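Local coordinates for sugar ABC transporter (Sugar-binding protein) (Bacillus halodurans, PDB 4YO7) that binds myo-inositol and probably serves as the extracellular solute-binding component of a sugar-type ABC transporter, at residues 171-175 with 218-222. Numbering follows the deposited sequence.
Sequences IAIMD and LMENW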
loop_
_atom_site.group_PDB
_atom_site.type_symbol
_atom_site.label_atom_id
_atom_site.label_comp_id
_atom_site.label_asym_id
_atom_site.label_seq_id
_atom_site.Cartn_x
_atom_site.Cartn_y
_atom_site.Cartn_z
ATOM N N ILE A 171 -0.274 19.338 13.027
ATOM C CA ILE A 171 -0.358 18.022 12.413
ATOM C C ILE A 171 0.893 17.221 12.747
ATOM O O ILE A 171 2.001 17.740 12.633
ATOM C CB ILE A 171 -0.511 18.141 10.891
ATOM C CG1 ILE A 171 -1.625 19.135 10.530
ATOM C CG2 ILE A 171 -0.770 16.774 10.285
ATOM C CD1 ILE A 171 -2.977 18.767 11.093
ATOM N N ALA A 172 0.715 15.962 13.158
ATOM C CA ALA A 172 1.807 15.004 13.313
ATOM C C ALA A 172 1.652 13.951 12.218
ATOM O O ALA A 172 0.606 13.309 12.126
ATOM C CB ALA A 172 1.762 14.361 14.698
ATOM N N ILE A 173 2.666 13.823 11.365
ATOM C CA ILE A 173 2.637 12.884 10.251
ATOM C C ILE A 173 3.467 11.653 10.569
ATOM O O ILE A 173 4.648 11.778 10.910
ATOM C CB ILE A 173 3.175 13.526 8.944
ATOM C CG1 ILE A 173 2.226 14.633 8.473
ATOM C CG2 ILE A 173 3.320 12.477 7.836
ATOM C CD1 ILE A 173 2.724 15.401 7.265
HETATM N N MSE A 174 2.849 10.475 10.463
HETATM C CA MSE A 174 3.568 9.199 10.569
HETATM C C MSE A 174 3.914 8.686 9.184
HETATM O O MSE A 174 3.059 8.215 8.436
HETATM C CB MSE A 174 2.759 8.142 11.330
HETATM C CG MSE A 174 2.487 8.546 12.736
HETATM SE SE MSE A 174 1.698 7.029 13.707
HETATM C CE MSE A 174 2.057 7.674 15.504
ATOM N N ASP A 175 5.192 8.810 8.855
ATOM C CA ASP A 175 5.761 8.190 7.661
ATOM C C ASP A 175 5.754 6.682 7.767
ATOM O O ASP A 175 6.015 6.090 8.839
ATOM C CB ASP A 175 7.222 8.636 7.408
ATOM C CG ASP A 175 7.351 9.976 6.715
ATOM O OD1 ASP A 175 6.615 10.276 5.730
ATOM O OD2 ASP A 175 8.267 10.733 7.129
ATOM N N LEU A 218 5.797 5.297 18.723
ATOM C CA LEU A 218 6.029 6.633 18.246
ATOM C C LEU A 218 5.031 7.597 18.872
ATOM O O LEU A 218 5.405 8.665 19.351
ATOM C CB LEU A 218 5.954 6.678 16.718
ATOM C CG LEU A 218 6.141 8.037 16.049
ATOM C CD1 LEU A 218 7.432 8.714 16.545
ATOM C CD2 LEU A 218 6.115 7.884 14.515
HETATM N N MSE A 219 3.748 7.234 18.863
HETATM C CA MSE A 219 2.734 8.088 19.481
HETATM C C MSE A 219 3.045 8.344 20.961
HETATM O O MSE A 219 2.889 9.466 21.447
HETATM C CB MSE A 219 1.356 7.475 19.360
HETATM C CG MSE A 219 0.232 8.366 19.805
HETATM SE SE MSE A 219 -0.085 9.778 18.526
HETATM C CE MSE A 219 0.405 11.272 19.620
ATOM N N GLU A 220 3.460 7.300 21.675
ATOM C CA GLU A 220 3.833 7.426 23.077
ATOM C C GLU A 220 4.932 8.472 23.254
ATOM O O GLU A 220 4.851 9.319 24.158
ATOM C CB GLU A 220 4.299 6.080 23.634
ATOM C CG GLU A 220 3.170 5.105 23.962
ATOM C CD GLU A 220 3.659 3.693 24.311
ATOM O OE1 GLU A 220 4.881 3.434 24.278
ATOM O OE2 GLU A 220 2.812 2.838 24.624
ATOM N N ASN A 221 5.960 8.400 22.412
ATOM C CA ASN A 221 7.073 9.335 22.483
ATOM C C ASN A 221 6.617 10.751 22.160
ATOM O O ASN A 221 7.020 11.718 22.811
ATOM C CB ASN A 221 8.198 8.878 21.550
ATOM C CG ASN A 221 8.878 7.614 22.053
ATOM O OD1 ASN A 221 8.737 7.256 23.223
ATOM N ND2 ASN A 221 9.628 6.949 21.197
ATOM N N TRP A 222 5.749 10.879 21.169
ATOM C CA TRP A 222 5.226 12.175 20.815
ATOM C C TRP A 222 4.421 12.789 21.954
ATOM O O TRP A 222 4.521 13.988 22.209
ATOM C CB TRP A 222 4.361 12.047 19.585
ATOM C CG TRP A 222 5.128 11.988 18.285
ATOM C CD1 TRP A 222 6.470 12.231 18.084
ATOM C CD2 TRP A 222 4.577 11.707 16.998
ATOM N NE1 TRP A 222 6.771 12.118 16.741
ATOM C CE2 TRP A 222 5.624 11.796 16.059
ATOM C CE3 TRP A 222 3.297 11.385 16.550
ATOM C CZ2 TRP A 222 5.420 11.585 14.701
ATOM C CZ3 TRP A 222 3.103 11.175 15.212
ATOM C CH2 TRP A 222 4.149 11.271 14.303
#
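The indole of Trp222 reaches from helix 212-224 to Ala172 and Met174 on strand 169-175, packing a helix on a parallel sheet in the Rossmann-like α/β lobe of a periplasmic-binding-protein-type (solute-binding) fold. The short segments run nearly antiparallel, at 151°, with their axes 11.0 Å apart at closest approach, a spacing bridged by side chains; no hydrogen bond crosses it.

Apolar contacts with the indole come first. Its six-membered ring advances on the strand, and Ala172 CB meets Trp222 CZ3 at 3.5 Å. Met174 CG lies 3.6 Å from Trp222 CH2, and both approaches are oblique to the ring. On the helix itself, Leu218, one turn earlier, sets its CG 3.8 Å above the indole plane, over the ring centre, so a neighbouring side chain backs the tryptophan.

A second group of contacts belongs to Met174, modelled like Met219 as selenomethionine. With CG beside its own backbone N (chi1 -62°) and the chain extended beyond it, the residue spans the gap until its methyl CE comes to rest 3.7 Å from Trp222 CZ3; the same methyl also meets Met219, at CB (3.9 Å). Leu218 CD2 touches the same chain nearer its root, 4.1 Å from Met174 CG. Met239 and Ala243 of helix 237-249 also touch Met174, while Met219 packs on Ala243 and Ala246, so residues of both helices meet in this buried layer. Ile173 points its side chain to the other side of the sheet, against helix 181-195, consistent with an α/β/α sandwich.

A contact of a different kind meets the ring edge: the backbone carbonyl oxygen of Ile173 lies near the indole plane, 3.5 Å from Trp222 CH2.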